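Local structure of putative enoyl-CoA hydratase (Streptomyces coelicolor A3, 3G64) at the interface of chains A and B. The protein is a putative enoyl-CoA hydratase of the crotonase-like family, which probably adds water across the double bond of an enoyl-CoA thioester. Residues are numbered along the deposited sequence; one frame, centred on the assembly and turned at random. Chains: chain A/B, Putative enoyl-CoA hydratase.

Contact 1: the interface of chains A and B. Residues chain A 168-169, 231, 234-236; chain B 163, 167-168, 171-172, 175.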
# COMPACT_ATOMS: atom_id res chain seq x y z
N ARG A 168 0.49 5.19 0.93
CA ARG A 168 1.26 4.08 1.49
C ARG A 168 0.83 3.76 2.93
O ARG A 168 1.15 2.69 3.45
CB ARG A 168 2.77 4.36 1.42
CG ARG A 168 3.28 4.21 -0.03
CD ARG A 168 4.61 4.89 -0.22
NE ARG A 168 5.15 4.61 -1.56
CZ ARG A 168 4.87 5.29 -2.67
NH1 ARG A 168 4.00 6.30 -2.64
NH2 ARG A 168 5.45 4.96 -3.84
N VAL A 169 0.09 4.68 3.54
CA VAL A 169 -0.42 4.45 4.90
C VAL A 169 -1.86 3.94 4.85
O VAL A 169 -2.19 2.98 5.53
CB VAL A 169 -0.30 5.73 5.78
CG1 VAL A 169 -0.96 5.53 7.15
CG2 VAL A 169 1.18 6.10 5.95
N LEU A 231 12.36 -0.08 6.53
CA LEU A 231 11.00 0.23 6.12
C LEU A 231 11.01 1.35 5.07
O LEU A 231 10.39 1.27 4.00
CB LEU A 231 10.16 0.69 7.33
CG LEU A 231 9.62 -0.47 8.18
CD1 LEU A 231 9.19 0.02 9.58
CD2 LEU A 231 8.49 -1.18 7.44
N GLU A 234 12.87 0.38 1.72
CA GLU A 234 12.30 -0.73 0.95
C GLU A 234 10.92 -0.40 0.38
O GLU A 234 10.42 -1.13 -0.48
CB GLU A 234 12.25 -2.05 1.78
CG GLU A 234 13.68 -2.54 2.07
CD GLU A 234 13.75 -3.81 2.91
OE1 GLU A 234 12.69 -4.44 3.17
OE2 GLU A 234 14.90 -4.18 3.29
N LEU A 235 10.32 0.72 0.82
CA LEU A 235 9.16 1.26 0.12
C LEU A 235 9.53 1.60 -1.33
O LEU A 235 8.66 1.66 -2.22
CB LEU A 235 8.62 2.53 0.80
CG LEU A 235 7.89 2.24 2.12
CD1 LEU A 235 7.64 3.57 2.82
CD2 LEU A 235 6.58 1.50 1.87
N ASP A 236 10.83 1.80 -1.57
CA ASP A 236 11.28 2.33 -2.87
C ASP A 236 12.14 1.32 -3.61
O ASP A 236 12.83 1.65 -4.58
CB ASP A 236 12.11 3.61 -2.67
CG ASP A 236 11.29 4.76 -2.10
OD1 ASP A 236 10.04 4.69 -2.22
OD2 ASP A 236 11.89 5.71 -1.54
N ALA B 163 10.11 -6.12 6.18
CA ALA B 163 9.94 -4.67 5.98
C ALA B 163 9.44 -4.29 4.58
O ALA B 163 8.81 -3.24 4.38
CB ALA B 163 11.24 -3.91 6.29
N PRO B 167 4.36 -3.54 5.08
CA PRO B 167 3.65 -2.32 4.67
C PRO B 167 2.76 -2.51 3.46
O PRO B 167 1.75 -1.79 3.34
CB PRO B 167 4.78 -1.33 4.31
CG PRO B 167 6.03 -1.92 4.79
CD PRO B 167 5.83 -3.40 5.01
N ARG B 168 3.14 -3.40 2.55
CA ARG B 168 2.36 -3.62 1.34
C ARG B 168 1.10 -4.43 1.64
O ARG B 168 0.19 -4.50 0.82
CB ARG B 168 3.20 -4.30 0.25
CG ARG B 168 4.29 -3.36 -0.30
CD ARG B 168 5.34 -4.09 -1.21
NE ARG B 168 6.18 -3.07 -1.87
CZ ARG B 168 7.15 -2.39 -1.26
NH1 ARG B 168 7.45 -2.64 0.02
NH2 ARG B 168 7.86 -1.49 -1.95
N GLY B 171 -0.18 -1.58 5.40
CA GLY B 171 0.00 -0.13 5.40
C GLY B 171 1.23 0.23 6.22
O GLY B 171 1.59 -0.49 7.15
N LEU B 172 1.88 1.32 5.88
CA LEU B 172 3.11 1.71 6.59
C LEU B 172 2.96 2.01 8.11
O LEU B 172 3.89 1.75 8.88
CB LEU B 172 3.74 2.92 5.87
CG LEU B 172 4.97 3.52 6.53
CD1 LEU B 172 6.15 2.48 6.50
CD2 LEU B 172 5.33 4.84 5.77
N ALA B 175 2.57 -1.34 9.88
CA ALA B 175 3.81 -2.08 9.74
C ALA B 175 4.90 -1.55 10.67
O ALA B 175 5.65 -2.32 11.28
CB ALA B 175 4.31 -2.06 8.24
O HOH W 1 8.91 -1.23 2.61
O HOH W 2 2.72 0.73 2.07

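Contact 2: the interface of chains A and B. Residues chain A 115, 136-137, 212, 216, 224, 227-228, 231; chain B 176-177, 179-181.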
# COMPACT_ATOMS: atom_id res chain seq x y z
N PRO A 115 13.22 6.72 16.14
CA PRO A 115 11.77 6.82 15.96
C PRO A 115 11.25 8.21 16.35
O PRO A 115 11.70 8.83 17.33
CB PRO A 115 11.19 5.78 16.95
CG PRO A 115 12.34 5.24 17.72
CD PRO A 115 13.62 5.82 17.23
N ASP A 136 6.91 8.11 12.74
CA ASP A 136 6.81 6.66 12.80
C ASP A 136 5.57 6.23 13.57
O ASP A 136 4.93 5.21 13.22
CB ASP A 136 8.09 6.11 13.42
CG ASP A 136 9.33 6.57 12.64
OD1 ASP A 136 9.51 6.07 11.50
OD2 ASP A 136 10.06 7.47 13.11
N PHE A 137 5.22 7.01 14.60
CA PHE A 137 4.06 6.71 15.45
C PHE A 137 3.17 7.94 15.59
O PHE A 137 3.68 9.06 15.76
CB PHE A 137 4.47 6.22 16.86
CG PHE A 137 5.28 4.95 16.87
CD1 PHE A 137 4.68 3.72 17.09
CD2 PHE A 137 6.65 4.99 16.69
CE1 PHE A 137 5.42 2.55 17.12
CE2 PHE A 137 7.43 3.81 16.70
CZ PHE A 137 6.81 2.59 16.91
N LEU A 212 5.62 5.97 25.34
CA LEU A 212 6.08 5.22 24.17
C LEU A 212 7.53 5.57 23.83
O LEU A 212 8.32 4.70 23.51
CB LEU A 212 5.16 5.46 22.97
CG LEU A 212 5.69 4.89 21.64
CD1 LEU A 212 5.86 3.39 21.71
CD2 LEU A 212 4.71 5.25 20.54
N LEU A 216 10.71 2.92 23.74
CA LEU A 216 11.63 2.77 22.60
C LEU A 216 13.06 3.08 23.02
O LEU A 216 13.98 2.36 22.64
CB LEU A 216 11.20 3.68 21.43
CG LEU A 216 9.95 3.21 20.70
CD1 LEU A 216 9.28 4.37 19.96
CD2 LEU A 216 10.29 2.10 19.73
N HIS A 224 16.29 -0.68 16.48
CA HIS A 224 15.14 0.19 16.16
C HIS A 224 15.40 1.08 14.93
O HIS A 224 14.57 1.19 14.03
CB HIS A 224 14.80 1.11 17.33
CG HIS A 224 14.16 0.41 18.49
ND1 HIS A 224 14.20 0.92 19.78
CD2 HIS A 224 13.47 -0.75 18.57
CE1 HIS A 224 13.56 0.10 20.59
NE2 HIS A 224 13.12 -0.93 19.89
N THR A 227 15.44 -0.75 11.80
CA THR A 227 14.08 -1.15 11.42
C THR A 227 13.42 -0.02 10.61
O THR A 227 12.78 -0.25 9.57
CB THR A 227 13.19 -1.47 12.67
OG1 THR A 227 13.74 -2.60 13.38
CG2 THR A 227 11.75 -1.80 12.24
N LYS A 228 13.58 1.21 11.10
CA LYS A 228 13.01 2.37 10.44
C LYS A 228 13.69 2.59 9.08
O LYS A 228 13.03 2.83 8.07
CB LYS A 228 13.17 3.60 11.33
CG LYS A 228 12.79 4.90 10.64
CD LYS A 228 12.75 6.04 11.65
CE LYS A 228 12.50 7.37 10.97
NZ LYS A 228 12.23 8.43 12.00
N LEU A 231 12.36 -0.08 6.53
CA LEU A 231 11.00 0.23 6.12
C LEU A 231 11.01 1.35 5.07
O LEU A 231 10.39 1.27 4.00
CB LEU A 231 10.16 0.69 7.33
CG LEU A 231 9.62 -0.47 8.18
CD1 LEU A 231 9.19 0.02 9.58
CD2 LEU A 231 8.49 -1.18 7.44
N THR B 176 4.99 -0.23 10.79
CA THR B 176 6.01 0.37 11.64
C THR B 176 5.79 -0.06 13.10
O THR B 176 6.72 -0.52 13.77
CB THR B 176 5.99 1.90 11.54
OG1 THR B 176 6.32 2.28 10.19
CG2 THR B 176 7.02 2.49 12.47
N ARG B 177 4.55 0.07 13.55
CA ARG B 177 4.14 -0.39 14.90
C ARG B 177 4.48 -1.88 15.15
O ARG B 177 5.21 -2.23 16.11
CB ARG B 177 2.64 -0.10 15.08
CG ARG B 177 2.00 -0.55 16.39
CD ARG B 177 0.57 0.01 16.54
NE ARG B 177 -0.36 -0.45 15.49
CZ ARG B 177 -1.01 -1.62 15.52
NH1 ARG B 177 -0.81 -2.46 16.53
NH2 ARG B 177 -1.82 -1.97 14.54
N LEU B 179 6.49 -3.98 13.50
CA LEU B 179 7.87 -4.43 13.33
C LEU B 179 8.75 -3.77 14.36
O LEU B 179 9.76 -4.31 14.75
CB LEU B 179 8.40 -4.12 11.91
CG LEU B 179 7.82 -4.95 10.76
CD1 LEU B 179 8.41 -4.54 9.43
CD2 LEU B 179 8.08 -6.40 11.00
N MSE B 180 8.40 -2.58 14.79
CA MSE B 180 9.28 -1.95 15.76
C MSE B 180 9.11 -2.36 17.22
O MSE B 180 10.12 -2.51 17.93
CB MSE B 180 9.31 -0.46 15.66
CG MSE B 180 10.71 -0.08 15.32
SE MSE B 180 11.00 1.70 15.81
CE MSE B 180 10.36 2.41 14.10
N LEU B 181 7.87 -2.53 17.65
CA LEU B 181 7.60 -2.94 19.03
C LEU B 181 7.53 -4.46 19.19
O LEU B 181 7.73 -4.99 20.29
CB LEU B 181 6.31 -2.30 19.55
CG LEU B 181 6.32 -0.76 19.53
CD1 LEU B 181 4.96 -0.20 19.93
CD2 LEU B 181 7.41 -0.24 20.44
O HOH W 3 8.78 3.88 9.96

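Contact 1: the interface of chains A and B
Backbone carbonyls of chain A receive the direct polar links of this subunit interface, where the end of helix 162-170 and the start of helix 172-181 of chain B meet helix 162-170 and the end of helix 221-234 of chain A. The amide of B:Leu172, the first of helix 172-181, donates to A:Arg168 O at 2.9 Å between N and O; the bond is nearly straight, 165° at the hydrogen, and lies in the carbonyl plane. Another comes from a side chain: NH2 of the B:Arg168 guanidinium reaches A:Glu234 O at 3.0 Å, on a lone pair and close to the guanidinium plane, while NH1 adds a weak contact to the same oxygen. That carbonyl closes helix 221-234, so the cation would probably be drawn to the negative end of the helix dipole. B:Arg168 gets there with CG beside its own backbone N (chi1 -69°) and an extended chain out to NE.

Between these bonds lies an apolar strip. CD2 of A:Leu231 rests 3.7 Å from CG of the B:Pro167 ring, crossing it obliquely, and also approaches CB of B:Ala163. A:Leu235 meets B:Leu172 at about a right angle, its CD1 lying 4.0 Å from CD2 of that leucine. The B:Leu172 side chain has CG anti to the backbone N (chi1 176°), and its CB also touches CG2 of A:Val169.

Waters reinforce the polar links. Water 2 joins A:Arg168 O to B:Pro167 O, so A:Arg168 O is held by both an amide and a water. Water 1 contacts A:Leu231 O and B:Arg168 NH1, and pairs with B:Ala163 O at 2.7 Å.

Contact 2: the interface of chains A and B
Selenomethionine B:Met180 has an unusual first torsion, chi1 -118°, followed by chi2 -158° and a bend at chi3 (-88°), which together push its selenium and methyl into chain A. CG lies 3.7 Å from CG2 of A:Thr227, the methyl branch set anti to that residue's backbone N. Beyond it, SE sits 4.0 Å from CD2 of A:Leu216, the two side chains crossing at about a right angle, and CE ends between CB of A:Lys228 and CE2 of A:Phe137. This residue buries 119 Å² against chain A, more than any other in the patch.

B:Leu181 meets A:Phe137 tip to tip, its CD1 4.0 Å from CE1 of the ring, while its other branch, CD2, comes to 3.8 Å from CD2 of A:Leu216. CD1 of A:Leu212 touches both methyls. An alanine in place of B:Leu181 would remove both branches and would probably loosen the packing around A:Phe137, A:Leu212 and A:Leu216. At the other end of the patch, CD1 of A:Leu231 lies against CA and OG1 of B:Thr176.

The polar groups meet through solvent: water 3 stands 2.8 Å from A:Asp136 OD1 and 2.9 Å from the B:Thr176 hydroxyl, OG1. The carboxylate is anchored within its own chain by A:Lys228 NZ, a salt bridge of 2.6 Å to the syn lone pair of OD2, which would probably stabilise its negative charge and probably helps to hold the carboxylate rotation that presents OD1 to the water.

In the fold, helix 172-181 of chain B lies against a chain A surface built from helices 205-217 and 221-234 and the start of strand 137-140.

About 12 Å separates the C-alpha centres of contact 1 and contact 2, and A:Leu231 belongs to both, its CD2 serving contact 1 and both its methyls contact 2. Helix 221-234 of chain A and helix 172-181 of chain B likewise run through the two, so they are neighbouring parts of one continuous surface: contact 1 supplies direct backbone-directed polar bonds, contact 2 mainly apolar burial. The pairing is not an exact two-fold, and the deposited assembly holds three copies, which agrees with the trimeric building block usual in the crotonase family; the same surfaces probably recur between the other subunits.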